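Local coordinates for IPT/TIG domain-containing protein (Bacteroides thetaiotaomicron, PDB 3TC9) that probably serves as an auxiliary nutrient-binding protein, joining an immunoglobulin-like IPT/TIG domain to a six-bladed beta-propeller, at residues N361-I366 against V373-G378; H400-V405 against G416-R421. One frame throughout, in Å; residues are numbered along the deposited sequence.

Interaction 1: residues N361-I366 against V373-G378; sequences NHCIRI and VTTFAG. With EDO (1,2-ethanediol), chain V.
Over one face of the Arg-365 guanidinium lies a methyl of Val-373, CG1 standing 3.4 Å from NH2, while the carbonyl oxygen of Thr-374 sits at the edge, near the plane. The Phe-376 ring is met by CD1 of Ile-366 and CG2 of Ile-364, and it stands edge-to-face with Tyr-355 of strand 352-358, on the far side of 363-367. The two segments form an antiparallel beta hairpin in one propeller blade, broken by a classic beta bulge: Phe-376 and Ala-377 both face Ile-364. Ile-364 O accepts a short bond from Phe-376 N at 2.7 Å and a weak one from Ala-377 N at 3.4 Å, and Ile-364 N is bonded to Ala-377 O. Beyond the bulge Ile-366 and Thr-374 exchange two backbone bonds. Arg-365 bends at chi2 (-76°) and chi3 (-58°), which turns the guanidinium back toward the Val-373 methyl and the Thr-375 hydroxyl; salt bridges to Asp-358 and Asp-323 hold it there, and Asp-323 also bonds that hydroxyl. On the other sheet face, CG1 of Ile-366 packs 3.8 Å from CB of Phe-376. At the loop end, Asn-361 OD1 accepts a hydrogen bond from O1 of an ethanediol, probably from the crystallisation liquor, 2.8 Å away.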
loop_
_atom_site.group_PDB
_atom_site.type_symbol
_atom_site.label_atom_id
_atom_site.label_comp_id
_atom_site.label_asym_id
_atom_site.label_seq_id
_atom_site.Cartn_x
_atom_site.Cartn_y
_atom_site.Cartn_z
ATOM N N ASN B 361 -8.719 29.172 1.206
ATOM C CA ASN B 361 -7.306 29.100 1.518
ATOM C C ASN B 361 -6.555 28.593 0.289
ATOM O O ASN B 361 -5.313 28.552 0.299
ATOM C CB ASN B 361 -7.069 28.219 2.741
ATOM C CG ASN B 361 -7.315 28.952 4.038
ATOM O OD1 ASN B 361 -7.141 30.164 4.148
ATOM N ND2 ASN B 361 -7.710 28.227 5.056
ATOM N N HIS B 362 -7.325 28.222 -0.777
ATOM C CA HIS B 362 -6.852 27.737 -2.101
ATOM C C HIS B 362 -5.849 26.576 -1.989
ATOM O O HIS B 362 -4.818 26.554 -2.670
ATOM C CB HIS B 362 -6.247 28.892 -2.917
ATOM C CG HIS B 362 -7.165 30.062 -2.990
ATOM N ND1 HIS B 362 -8.236 30.073 -3.847
ATOM C CD2 HIS B 362 -7.181 31.199 -2.256
ATOM C CE1 HIS B 362 -8.853 31.224 -3.641
ATOM N NE2 HIS B 362 -8.249 31.933 -2.694
ATOM N N CYS B 363 -6.169 25.601 -1.155
ATOM C CA CYS B 363 -5.259 24.468 -0.950
ATOM C C CYS B 363 -6.015 23.191 -0.556
ATOM O O CYS B 363 -7.243 23.199 -0.387
ATOM C CB CYS B 363 -4.197 24.828 0.090
ATOM S SG CYS B 363 -4.865 25.210 1.715
ATOM N N ILE B 364 -5.266 22.089 -0.484
ATOM C CA ILE B 364 -5.752 20.781 -0.062
ATOM C C ILE B 364 -5.170 20.536 1.308
ATOM O O ILE B 364 -3.951 20.666 1.499
ATOM C CB ILE B 364 -5.420 19.614 -1.053
ATOM C CG1 ILE B 364 -5.745 19.926 -2.536
ATOM C CG2 ILE B 364 -6.065 18.295 -0.589
ATOM C CD1 ILE B 364 -7.263 20.343 -2.879
ATOM N N ARG B 365 -6.030 20.189 2.257
ATOM C CA ARG B 365 -5.612 19.916 3.631
ATOM C C ARG B 365 -5.724 18.434 3.928
ATOM O O ARG B 365 -6.387 17.715 3.195
ATOM C CB ARG B 365 -6.453 20.732 4.638
ATOM C CG ARG B 365 -6.675 22.205 4.267
ATOM C CD ARG B 365 -5.500 23.140 4.471
ATOM N NE ARG B 365 -4.998 23.173 5.846
ATOM C CZ ARG B 365 -5.442 23.966 6.810
ATOM N NH1 ARG B 365 -6.440 24.806 6.581
ATOM N NH2 ARG B 365 -4.897 23.924 8.012
ATOM N N ILE B 366 -5.022 17.966 4.959
ATOM C CA ILE B 366 -5.108 16.593 5.435
ATOM C C ILE B 366 -5.512 16.610 6.903
ATOM O O ILE B 366 -4.855 17.262 7.689
ATOM C CB ILE B 366 -3.796 15.744 5.255
ATOM C CG1 ILE B 366 -3.139 15.926 3.856
ATOM C CG2 ILE B 366 -4.040 14.265 5.613
ATOM C CD1 ILE B 366 -1.736 15.495 3.827
ATOM N N VAL B 373 -4.178 18.667 11.476
ATOM C CA VAL B 373 -4.441 19.221 10.146
ATOM C C VAL B 373 -3.134 19.767 9.601
ATOM O O VAL B 373 -2.450 20.527 10.278
ATOM C CB VAL B 373 -5.586 20.284 10.101
ATOM C CG1 VAL B 373 -5.904 20.707 8.656
ATOM C CG2 VAL B 373 -6.842 19.772 10.778
ATOM N N THR B 374 -2.773 19.344 8.379
ATOM C CA THR B 374 -1.600 19.818 7.634
ATOM C C THR B 374 -2.061 20.264 6.237
ATOM O O THR B 374 -3.229 20.087 5.905
ATOM C CB THR B 374 -0.493 18.752 7.566
ATOM O OG1 THR B 374 -1.043 17.591 6.975
ATOM C CG2 THR B 374 0.120 18.410 8.949
ATOM N N THR B 375 -1.151 20.846 5.423
ATOM C CA THR B 375 -1.475 21.274 4.073
ATOM C C THR B 375 -0.754 20.364 3.109
ATOM O O THR B 375 0.456 20.160 3.217
ATOM C CB THR B 375 -1.149 22.747 3.892
ATOM O OG1 THR B 375 -1.957 23.454 4.821
ATOM C CG2 THR B 375 -1.389 23.264 2.431
ATOM N N PHE B 376 -1.498 19.806 2.170
ATOM C CA PHE B 376 -0.927 18.895 1.203
ATOM C C PHE B 376 -0.415 19.610 -0.031
ATOM O O PHE B 376 0.705 19.335 -0.478
ATOM C CB PHE B 376 -1.988 17.843 0.814
ATOM C CG PHE B 376 -1.564 16.780 -0.182
ATOM C CD1 PHE B 376 -0.467 15.959 0.073
ATOM C CD2 PHE B 376 -2.312 16.544 -1.331
ATOM C CE1 PHE B 376 -0.121 14.931 -0.814
ATOM C CE2 PHE B 376 -1.973 15.518 -2.210
ATOM C CZ PHE B 376 -0.897 14.699 -1.935
ATOM N N ALA B 377 -1.242 20.504 -0.613
ATOM C CA ALA B 377 -0.907 21.132 -1.891
ATOM C C ALA B 377 -1.549 22.463 -2.035
ATOM O O ALA B 377 -2.640 22.678 -1.530
ATOM C CB ALA B 377 -1.351 20.239 -3.047
ATOM N N GLY B 378 -0.872 23.347 -2.755
ATOM C CA GLY B 378 -1.363 24.694 -3.006
ATOM C C GLY B 378 -0.551 25.715 -2.261
ATOM O O GLY B 378 0.343 25.361 -1.479
HETATM C C1 EDO V . -7.905 33.601 5.116
HETATM O O1 EDO V . -8.370 32.283 5.447
HETATM C C2 EDO V . -6.638 33.921 5.905
HETATM O O2 EDO V . -6.985 34.395 7.211
#

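Interaction 2: residues H400-V405 against G416-R421. With PO4 (phosphate ion), chain Q.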
loop_
_atom_site.group_PDB
_atom_site.type_symbol
_atom_site.label_atom_id
_atom_site.label_comp_id
_atom_site.label_asym_id
_atom_site.label_seq_id
_atom_site.Cartn_x
_atom_site.Cartn_y
_atom_site.Cartn_z
ATOM N N HIS B 400 -9.935 28.553 -5.692
ATOM C CA HIS B 400 -11.187 28.062 -5.115
ATOM C C HIS B 400 -11.376 26.578 -5.447
ATOM O O HIS B 400 -12.319 26.248 -6.170
ATOM C CB HIS B 400 -12.390 28.909 -5.578
ATOM C CG HIS B 400 -12.460 30.275 -4.966
ATOM N ND1 HIS B 400 -12.948 31.348 -5.673
ATOM C CD2 HIS B 400 -12.118 30.691 -3.721
ATOM C CE1 HIS B 400 -12.923 32.375 -4.836
ATOM N NE2 HIS B 400 -12.419 32.028 -3.653
ATOM N N PRO B 401 -10.468 25.666 -4.986
ATOM C CA PRO B 401 -10.711 24.219 -5.203
ATOM C C PRO B 401 -11.973 23.781 -4.437
ATOM O O PRO B 401 -12.182 24.236 -3.309
ATOM C CB PRO B 401 -9.434 23.561 -4.649
ATOM C CG PRO B 401 -8.953 24.489 -3.616
ATOM C CD PRO B 401 -9.298 25.881 -4.104
ATOM N N GLU B 402 -12.847 22.955 -5.049
ATOM C CA GLU B 402 -14.085 22.566 -4.382
ATOM C C GLU B 402 -14.266 21.065 -4.301
ATOM O O GLU B 402 -14.391 20.550 -3.198
ATOM C CB GLU B 402 -15.294 23.211 -5.058
ATOM C CG GLU B 402 -15.342 24.714 -4.872
ATOM C CD GLU B 402 -16.256 25.506 -5.786
ATOM O OE1 GLU B 402 -16.547 25.044 -6.912
ATOM O OE2 GLU B 402 -16.645 26.625 -5.385
ATOM N N GLY B 403 -14.298 20.371 -5.439
ATOM C CA GLY B 403 -14.463 18.919 -5.463
ATOM C C GLY B 403 -13.122 18.222 -5.395
ATOM O O GLY B 403 -12.107 18.762 -5.841
ATOM N N ILE B 404 -13.098 17.016 -4.831
ATOM C CA ILE B 404 -11.872 16.217 -4.728
ATOM C C ILE B 404 -12.239 14.750 -4.628
ATOM O O ILE B 404 -13.174 14.378 -3.900
ATOM C CB ILE B 404 -10.946 16.654 -3.534
ATOM C CG1 ILE B 404 -9.525 15.984 -3.625
ATOM C CG2 ILE B 404 -11.607 16.404 -2.176
ATOM C CD1 ILE B 404 -8.513 16.354 -2.469
ATOM N N VAL B 405 -11.487 13.908 -5.332
ATOM C CA VAL B 405 -11.682 12.479 -5.174
ATOM C C VAL B 405 -10.301 11.820 -5.269
ATOM O O VAL B 405 -9.462 12.276 -6.044
ATOM C CB VAL B 405 -12.746 11.873 -6.130
ATOM C CG1 VAL B 405 -12.319 11.925 -7.597
ATOM C CG2 VAL B 405 -13.125 10.453 -5.714
ATOM N N GLY B 416 -11.550 19.627 -8.468
ATOM C CA GLY B 416 -12.405 20.597 -9.144
ATOM C C GLY B 416 -11.946 21.996 -8.761
ATOM O O GLY B 416 -12.314 22.513 -7.702
ATOM N N ASP B 417 -11.084 22.583 -9.588
ATOM C CA ASP B 417 -10.476 23.917 -9.367
ATOM C C ASP B 417 -11.358 24.958 -10.021
ATOM O O ASP B 417 -11.172 25.256 -11.201
ATOM C CB ASP B 417 -9.057 23.924 -9.961
ATOM C CG ASP B 417 -8.163 25.043 -9.487
ATOM O OD1 ASP B 417 -8.567 25.772 -8.544
ATOM O OD2 ASP B 417 -7.048 25.185 -10.051
ATOM N N ARG B 418 -12.340 25.491 -9.252
ATOM C CA ARG B 418 -13.424 26.346 -9.722
ATOM C C ARG B 418 -13.010 27.464 -10.688
ATOM O O ARG B 418 -13.416 27.388 -11.838
ATOM C CB ARG B 418 -14.270 26.918 -8.568
ATOM C CG ARG B 418 -15.543 27.673 -8.997
ATOM C CD ARG B 418 -16.487 26.788 -9.790
ATOM N NE ARG B 418 -17.785 27.403 -10.075
ATOM C CZ ARG B 418 -18.880 27.231 -9.340
ATOM N NH1 ARG B 418 -18.833 26.520 -8.222
ATOM N NH2 ARG B 418 -20.029 27.785 -9.711
ATOM N N GLU B 419 -12.248 28.485 -10.248
ATOM C CA GLU B 419 -11.945 29.648 -11.094
ATOM C C GLU B 419 -11.002 29.345 -12.241
ATOM O O GLU B 419 -10.922 30.140 -13.188
ATOM C CB GLU B 419 -11.401 30.846 -10.278
ATOM C CG GLU B 419 -12.187 31.206 -9.007
ATOM C CD GLU B 419 -13.708 31.265 -9.031
ATOM O OE1 GLU B 419 -14.286 31.577 -10.100
ATOM O OE2 GLU B 419 -14.320 31.067 -7.953
ATOM N N ASN B 420 -10.286 28.212 -12.176
ATOM C CA ASN B 420 -9.384 27.840 -13.248
ATOM C C ASN B 420 -10.123 27.002 -14.322
ATOM O O ASN B 420 -9.554 26.755 -15.382
ATOM C CB ASN B 420 -8.163 27.138 -12.678
ATOM C CG ASN B 420 -7.314 28.120 -11.940
ATOM O OD1 ASN B 420 -7.231 29.301 -12.299
ATOM N ND2 ASN B 420 -6.726 27.690 -10.856
ATOM N N ARG B 421 -11.396 26.607 -14.056
ATOM C CA ARG B 421 -12.296 25.883 -14.967
ATOM C C ARG B 421 -11.668 24.572 -15.456
ATOM O O ARG B 421 -11.932 24.106 -16.571
ATOM C CB ARG B 421 -12.705 26.759 -16.191
ATOM C CG ARG B 421 -13.096 28.193 -15.864
ATOM C CD ARG B 421 -14.384 28.237 -15.118
ATOM N NE ARG B 421 -14.715 29.587 -14.697
ATOM C CZ ARG B 421 -15.705 29.885 -13.872
ATOM N NH1 ARG B 421 -16.481 28.928 -13.379
ATOM N NH2 ARG B 421 -15.920 31.137 -13.521
HETATM P P PO4 Q . -19.393 30.929 -11.918
HETATM O O1 PO4 Q . -17.965 31.538 -11.661
HETATM O O2 PO4 Q . -20.317 31.256 -10.682
HETATM O O3 PO4 Q . -19.299 29.391 -12.136
HETATM O O4 PO4 Q . -20.069 31.501 -13.219
HETATM O O HOH W 1 -15.214 23.608 -8.928
#
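His-400 gives its ND1 proton to Glu-419 OE2 at 2.7 Å, a His-carboxylate hydrogen bond that reaches the oxygen on its anti side, with ring and carboxylate planes 79° apart. Next to it, Arg-418 NH1 makes a salt bridge with Glu-402 OE1 at 3.0 Å. The oxygen lies in the guanidinium plane and offers its syn lone pair, although carboxylate and guanidinium are steeply turned from each other. In Arg-418, CG anti to the backbone N (chi1 -172°) and a bend at chi2 (59°) bring CG and CD alongside Glu-402 OE1, where CB already lies. Backbone bonds back up this pairing: Glu-402 N to Gly-416 O at 2.7 Å, Gly-416 N to Gly-403 O, and Arg-418 N to His-400 O. A water donates to Glu-402 OE1 and, weakly, to Gly-416 O.

In the next shell, O3 of a phosphate, probably from the crystallisation liquor, is held by Arg-418 NE and NH2 and by Arg-421 NH1, while Arg-421 NH2 bonds O1 at 2.8 Å. Glu-402 OE2 pairs with Arg-359, Arg-418 NH1 with Glu-157, and His-400 NE2 bonds Glu-360; Asn-420 ND2 bonds Asp-417 OD2, which is also salt-bridged to Arg-424. The contact lies at the open end of hairpin 401-407/412-417, away from its turn, in a blade where early strand 107-113 joins 422-428, closing the propeller ring.

In the fold
Both contacts are largely buried, lie near the centre of the chain and join neighbouring antiparallel strands of a hairpin, but in two different sheets of the propeller. Interaction 1 combines a bulged backbone pairing with apolar packing on one face and an arginine on the other; interaction 2 buries less surface between its segments and relies more on charged side chains, with a phosphate bound beside them. Their centres are 13 Å apart, yet they touch: His-362 ND1 lies 2.9 Å from His-400 N, a probable hydrogen bond, and the two histidine rings meet at about 30°. Ile-364 CG2 also packs 3.6 Å from Ile-404 CD1, so polar and apolar contacts both bridge the sheets.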